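Local coordinates for protein hypoxanthine phosphoribosyltransferase (Leishmania donovani, PDB 7CMJ) that transfers the 5-phosphoribosyl group from phosphoribosyl pyrophosphate to hypoxanthine or guanine, forming IMP or GMP in purine salvage, at residues A[51-57]-A[117-121]; A[89-94]-A[106-112]. One frame throughout, in Å; residues are numbered along the deposited sequence.

Contact 1: A[51-57]-A[117-121]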
loop_
_atom_site.group_PDB
_atom_site.type_symbol
_atom_site.label_atom_id
_atom_site.label_comp_id
_atom_site.label_asym_id
_atom_site.label_seq_id
_atom_site.Cartn_x
_atom_site.Cartn_y
_atom_site.Cartn_z
ATOM N N PHE A 51 -30.996 -12.006 -8.235
ATOM C CA PHE A 51 -30.283 -11.808 -6.983
ATOM C C PHE A 51 -30.792 -10.615 -6.197
ATOM O O PHE A 51 -30.264 -10.353 -5.109
ATOM C CB PHE A 51 -28.780 -11.670 -7.245
ATOM C CG PHE A 51 -28.081 -12.988 -7.392
ATOM C CD1 PHE A 51 -27.851 -13.786 -6.284
ATOM C CD2 PHE A 51 -27.680 -13.445 -8.638
ATOM C CE1 PHE A 51 -27.220 -15.011 -6.408
ATOM C CE2 PHE A 51 -27.048 -14.669 -8.772
ATOM C CZ PHE A 51 -26.816 -15.453 -7.652
ATOM N N LYS A 52 -31.799 -9.909 -6.708
ATOM C CA LYS A 52 -32.387 -8.770 -6.017
ATOM C C LYS A 52 -31.291 -7.814 -5.526
ATOM O O LYS A 52 -31.048 -7.645 -4.330
ATOM C CB LYS A 52 -33.274 -9.257 -4.867
ATOM C CG LYS A 52 -34.654 -9.712 -5.297
ATOM C CD LYS A 52 -35.557 -8.507 -5.565
ATOM C CE LYS A 52 -36.737 -8.856 -6.487
ATOM N NZ LYS A 52 -37.424 -7.648 -7.069
ATOM N N LEU A 53 -30.601 -7.213 -6.490
ATOM C CA LEU A 53 -29.557 -6.260 -6.141
ATOM C C LEU A 53 -30.189 -4.929 -5.749
ATOM O O LEU A 53 -31.074 -4.416 -6.444
ATOM C CB LEU A 53 -28.564 -6.065 -7.291
ATOM C CG LEU A 53 -27.635 -7.232 -7.667
ATOM C CD1 LEU A 53 -26.542 -6.767 -8.579
ATOM C CD2 LEU A 53 -27.047 -7.943 -6.457
ATOM N N THR A 54 -29.732 -4.389 -4.626
ATOM C CA THR A 54 -30.174 -3.147 -4.015
ATOM C C THR A 54 -29.030 -2.143 -4.081
ATOM O O THR A 54 -27.912 -2.473 -4.474
ATOM C CB THR A 54 -30.591 -3.401 -2.555
ATOM O OG1 THR A 54 -31.375 -4.596 -2.486
ATOM C CG2 THR A 54 -31.407 -2.255 -1.987
ATOM N N THR A 55 -29.312 -0.899 -3.701
ATOM C CA THR A 55 -28.220 0.024 -3.413
ATOM C C THR A 55 -27.362 -0.498 -2.264
ATOM O O THR A 55 -26.132 -0.434 -2.320
ATOM C CB THR A 55 -28.774 1.411 -3.092
ATOM O OG1 THR A 55 -29.166 2.058 -4.307
ATOM C CG2 THR A 55 -27.746 2.254 -2.399
ATOM N N ASP A 56 -27.995 -1.046 -1.226
ATOM C CA ASP A 56 -27.280 -1.562 -0.066
ATOM C C ASP A 56 -26.675 -2.947 -0.296
ATOM O O ASP A 56 -25.882 -3.404 0.537
ATOM C CB ASP A 56 -28.216 -1.602 1.152
ATOM C CG ASP A 56 -28.604 -0.215 1.650
ATOM O OD1 ASP A 56 -29.483 -0.135 2.534
ATOM O OD2 ASP A 56 -28.038 0.791 1.164
ATOM N N ASN A 57 -27.033 -3.636 -1.377
ATOM C CA ASN A 57 -26.373 -4.883 -1.770
ATOM C C ASN A 57 -26.161 -4.836 -3.272
ATOM O O ASN A 57 -26.869 -5.501 -4.039
ATOM C CB ASN A 57 -27.194 -6.113 -1.367
ATOM C CG ASN A 57 -26.540 -7.427 -1.797
ATOM O OD1 ASN A 57 -25.308 -7.563 -1.816
ATOM N ND2 ASN A 57 -27.369 -8.396 -2.157
ATOM N N GLU A 117 -17.422 -9.011 2.126
ATOM C CA GLU A 117 -18.042 -10.208 2.680
ATOM C C GLU A 117 -19.502 -10.278 2.247
ATOM O O GLU A 117 -20.250 -9.302 2.395
ATOM C CB GLU A 117 -17.933 -10.219 4.208
ATOM C CG GLU A 117 -18.321 -11.540 4.843
ATOM C CD GLU A 117 -18.414 -11.479 6.370
ATOM O OE1 GLU A 117 -17.385 -11.236 7.038
ATOM O OE2 GLU A 117 -19.525 -11.682 6.908
ATOM N N ASN A 118 -19.886 -11.423 1.676
ATOM C CA ASN A 118 -21.258 -11.676 1.247
ATOM C C ASN A 118 -21.766 -10.618 0.262
ATOM O O ASN A 118 -22.909 -10.157 0.343
ATOM C CB ASN A 118 -22.185 -11.785 2.447
ATOM C CG ASN A 118 -23.445 -12.523 2.111
ATOM O OD1 ASN A 118 -23.392 -13.637 1.597
ATOM N ND2 ASN A 118 -24.592 -11.909 2.389
ATOM N N ARG A 119 -20.910 -10.234 -0.678
ATOM C CA ARG A 119 -21.268 -9.318 -1.748
ATOM C C ARG A 119 -20.968 -9.968 -3.089
ATOM O O ARG A 119 -20.202 -10.936 -3.178
ATOM C CB ARG A 119 -20.506 -8.000 -1.642
ATOM C CG ARG A 119 -20.725 -7.291 -0.340
ATOM C CD ARG A 119 -22.004 -6.519 -0.466
ATOM N NE ARG A 119 -22.903 -6.782 0.638
ATOM C CZ ARG A 119 -22.943 -6.041 1.736
ATOM N NH1 ARG A 119 -22.130 -4.997 1.860
ATOM N NH2 ARG A 119 -23.783 -6.360 2.711
ATOM N N HIS A 120 -21.579 -9.424 -4.136
ATOM C CA HIS A 120 -21.358 -9.924 -5.482
ATOM C C HIS A 120 -20.290 -9.076 -6.156
ATOM O O HIS A 120 -20.461 -7.864 -6.336
ATOM C CB HIS A 120 -22.649 -9.949 -6.292
ATOM C CG HIS A 120 -23.763 -10.710 -5.638
ATOM N ND1 HIS A 120 -23.814 -12.089 -5.605
ATOM C CD2 HIS A 120 -24.894 -10.281 -5.027
ATOM C CE1 HIS A 120 -24.914 -12.476 -4.982
ATOM N NE2 HIS A 120 -25.590 -11.398 -4.625
ATOM N N ILE A 121 -19.198 -9.719 -6.543
ATOM C CA ILE A 121 -18.039 -9.027 -7.085
ATOM C C ILE A 121 -17.832 -9.434 -8.529
ATOM O O ILE A 121 -17.919 -10.619 -8.880
ATOM C CB ILE A 121 -16.762 -9.334 -6.287
ATOM C CG1 ILE A 121 -16.966 -9.038 -4.809
ATOM C CG2 ILE A 121 -15.577 -8.572 -6.893
ATOM C CD1 ILE A 121 -15.841 -9.564 -4.025
#
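The imidazole of His120 meets the phenyl ring of Phe51, with ND1 over one phenyl face. The two planes stand 57° apart and the centroids 4.7 Å, so the pair is oblique. The closest atoms are CE1 of His120 and CD1 of Phe51, at 3.5 Å. Leu53 reaches the same imidazole at another atom: its CD2 methyl lies 3.5 Å from His120 CD2. With CG of His120 anti to the carbonyl carbon (chi1 -55°), the ring projects to Phe51 and Leu53. ND1 is hydrogen-bonded to Ser148 OG, which helps to fix the rotation of the ring.

The second flat group is the guanidinium of Arg119. Asp56 O sits over the centre of one face, 4.1 Å from Arg119 CZ, and Glu117 O lies over the opposite face, nearer the rim. Asn57 OD1 approaches obliquely, 3.5 Å from Arg119 NE, with amide and guanidinium planes 56° apart. No hydrogen bond joins the two segments.

The contact is surface packing away from the annotated sites. It sets the loop between helix 30-47 and strand 59-64 against the start of strand 120-125, the parallel neighbour of 59-64 in the central sheet of the phosphoribosyltransferase fold.

Contact 2: A[89-94]-A[106-112]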
loop_
_atom_site.group_PDB
_atom_site.type_symbol
_atom_site.label_atom_id
_atom_site.label_comp_id
_atom_site.label_asym_id
_atom_site.label_seq_id
_atom_site.Cartn_x
_atom_site.Cartn_y
_atom_site.Cartn_z
ATOM N N GLU A 89 -14.453 -0.690 -6.539
ATOM C CA GLU A 89 -13.234 -0.822 -5.764
ATOM C C GLU A 89 -12.059 -1.007 -6.712
ATOM O O GLU A 89 -12.204 -1.556 -7.807
ATOM C CB GLU A 89 -13.334 -1.992 -4.794
ATOM C CG GLU A 89 -14.377 -1.781 -3.709
ATOM C CD GLU A 89 -13.952 -0.735 -2.683
ATOM O OE1 GLU A 89 -14.814 -0.340 -1.872
ATOM O OE2 GLU A 89 -12.769 -0.302 -2.688
ATOM N N PHE A 90 -10.896 -0.523 -6.295
ATOM C CA PHE A 90 -9.687 -0.649 -7.093
ATOM C C PHE A 90 -8.652 -1.466 -6.345
ATOM O O PHE A 90 -8.493 -1.334 -5.126
ATOM C CB PHE A 90 -9.113 0.710 -7.436
ATOM C CG PHE A 90 -10.114 1.634 -8.042
ATOM C CD1 PHE A 90 -10.151 1.833 -9.422
ATOM C CD2 PHE A 90 -11.040 2.297 -7.240
ATOM C CE1 PHE A 90 -11.076 2.670 -9.980
ATOM C CE2 PHE A 90 -11.970 3.143 -7.795
ATOM C CZ PHE A 90 -11.990 3.329 -9.172
ATOM N N ILE A 91 -7.953 -2.318 -7.078
ATOM C CA ILE A 91 -6.779 -2.981 -6.542
ATOM C C ILE A 91 -5.623 -2.724 -7.493
ATOM O O ILE A 91 -5.808 -2.418 -8.670
ATOM C CB ILE A 91 -6.995 -4.488 -6.323
ATOM C CG1 ILE A 91 -7.167 -5.212 -7.649
ATOM C CG2 ILE A 91 -8.210 -4.732 -5.442
ATOM C CD1 ILE A 91 -7.108 -6.733 -7.462
ATOM N N CYS A 92 -4.417 -2.816 -6.955
ATOM C CA CYS A 92 -3.224 -2.622 -7.761
ATOM C C CYS A 92 -2.168 -3.590 -7.263
ATOM O O CYS A 92 -1.876 -3.634 -6.067
ATOM C CB CYS A 92 -2.716 -1.177 -7.697
ATOM S SG CYS A 92 -1.390 -0.783 -8.881
ATOM N N ALA A 93 -1.628 -4.384 -8.168
ATOM C CA ALA A 93 -0.660 -5.387 -7.790
ATOM C C ALA A 93 0.575 -5.265 -8.665
ATOM O O ALA A 93 0.487 -4.965 -9.862
ATOM C CB ALA A 93 -1.249 -6.783 -7.886
ATOM N N SER A 94 1.727 -5.476 -8.047
ATOM C CA SER A 94 3.004 -5.455 -8.732
ATOM C C SER A 94 3.472 -6.893 -8.921
ATOM O O SER A 94 3.196 -7.761 -8.086
ATOM C CB SER A 94 4.000 -4.606 -7.923
ATOM O OG SER A 94 5.336 -5.066 -8.002
ATOM N N VAL A 106 0.919 -12.109 -6.844
ATOM C CA VAL A 106 1.366 -10.746 -7.058
ATOM C C VAL A 106 1.272 -10.006 -5.737
ATOM O O VAL A 106 0.460 -10.339 -4.861
ATOM C CB VAL A 106 0.536 -10.021 -8.141
ATOM C CG1 VAL A 106 0.935 -10.512 -9.508
ATOM C CG2 VAL A 106 -0.952 -10.251 -7.901
ATOM N N ARG A 107 2.108 -8.983 -5.606
ATOM C CA ARG A 107 2.123 -8.176 -4.397
ATOM C C ARG A 107 1.001 -7.147 -4.474
ATOM O O ARG A 107 1.048 -6.217 -5.283
ATOM C CB ARG A 107 3.491 -7.525 -4.222
ATOM C CG ARG A 107 3.599 -6.647 -3.003
ATOM C CD ARG A 107 4.936 -5.955 -2.960
ATOM N NE ARG A 107 5.325 -5.607 -1.592
ATOM C CZ ARG A 107 6.530 -5.166 -1.252
ATOM N NH1 ARG A 107 7.457 -5.020 -2.190
ATOM N NH2 ARG A 107 6.809 -4.870 0.015
ATOM N N MET A 108 -0.006 -7.323 -3.627
ATOM C CA MET A 108 -1.050 -6.322 -3.472
ATOM C C MET A 108 -0.454 -5.010 -2.982
ATOM O O MET A 108 0.133 -4.953 -1.897
ATOM C CB MET A 108 -2.102 -6.816 -2.489
ATOM C CG MET A 108 -3.487 -6.322 -2.829
ATOM S SD MET A 108 -3.987 -6.630 -4.559
ATOM C CE MET A 108 -3.774 -8.417 -4.789
ATOM N N LEU A 109 -0.607 -3.954 -3.785
ATOM C CA LEU A 109 -0.271 -2.601 -3.357
ATOM C C LEU A 109 -1.491 -1.803 -2.942
ATOM O O LEU A 109 -1.356 -0.818 -2.200
ATOM C CB LEU A 109 0.464 -1.834 -4.465
ATOM C CG LEU A 109 1.607 -2.561 -5.160
ATOM C CD1 LEU A 109 2.285 -1.626 -6.141
ATOM C CD2 LEU A 109 2.604 -3.098 -4.143
ATOM N N LEU A 110 -2.674 -2.205 -3.397
ATOM C CA LEU A 110 -3.902 -1.527 -2.998
ATOM C C LEU A 110 -4.983 -2.582 -2.926
ATOM O O LEU A 110 -5.294 -3.225 -3.935
ATOM C CB LEU A 110 -4.294 -0.417 -3.965
ATOM C CG LEU A 110 -5.592 0.311 -3.594
ATOM C CD1 LEU A 110 -5.353 1.105 -2.323
ATOM C CD2 LEU A 110 -6.043 1.239 -4.731
ATOM N N ASP A 111 -5.538 -2.739 -1.735
ATOM C CA ASP A 111 -6.653 -3.627 -1.458
ATOM C C ASP A 111 -7.942 -2.805 -1.407
ATOM O O ASP A 111 -7.924 -1.569 -1.359
ATOM C CB ASP A 111 -6.395 -4.364 -0.142
ATOM C CG ASP A 111 -7.259 -5.588 0.035
ATOM O OD1 ASP A 111 -7.175 -6.188 1.130
ATOM O OD2 ASP A 111 -8.010 -5.958 -0.896
ATOM N N VAL A 112 -9.079 -3.501 -1.425
ATOM C CA VAL A 112 -10.364 -2.805 -1.503
ATOM C C VAL A 112 -10.623 -2.003 -0.223
ATOM O O VAL A 112 -10.189 -2.378 0.876
ATOM C CB VAL A 112 -11.502 -3.808 -1.779
ATOM C CG1 VAL A 112 -11.358 -4.385 -3.166
ATOM C CG2 VAL A 112 -11.477 -4.927 -0.764
#
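Glu89 crosses Val112 at about a right angle. Its CB touches Val112 CG1 at 3.5 Å, and its CG and CD run beside Val112 CB. The chain bends at chi2 (-72°), and OE2 comes to 3.7 Å from Val112 CA. At the tip, OE2 accepts from Arg113 N and OE1 from Asp114 N; OE1 also forms a salt bridge with Lys66 of the third subunit. Val112 CG1 packs on Ile91 CG2 as well. Met108 SD lies against Ile91 CB and Ala93 CB, and Phe140 of helix 131-142 packs on the same side chain. Val106 sets its CG2 methyl 3.5 Å from Ala93 CB.

The backbones pair antiparallel. Ser94 and Arg107 exchange two hydrogen bonds. Cys92 N donates to Leu110 O. Cys92 O accepts from Leu109 N at 2.6 Å and Leu110 N at 3.1 Å. Two residues of one strand are thus set against the single residue Cys92, and the pairing slips by one before Ala93-Met108.

Arg107 NE bonds to Asp111 O of the second subunit, and Asp111 OD1 to Met108 N there. The two-donor grip on Cys92 O is that of a classic beta bulge, here in antiparallel strand 107-110, outermost in this chain's phosphoribosyltransferase sheet.

How the contacts relate
Contact 2 is buried and contact 1 lies at the surface. Their centres are 22 Å apart, and their nearest atoms stay about 7 Å apart without touching. Both reach the same mixed sheet. Contact 2 pairs two of its strands, 86-94 and 107-110, at one margin. Contact 1 instead lays a loop on the start of strand 120-125, in the parallel part of the sheet. The chemistry follows this placement. Backbone hydrogen bonds and apolar packing hold contact 2, whereas contact 1 relies on ring, methyl and guanidinium packing. At contact 1 other subunits reach only Glu117 and Thr55, which do not touch across it; at contact 2 three other subunits reach the paired strands.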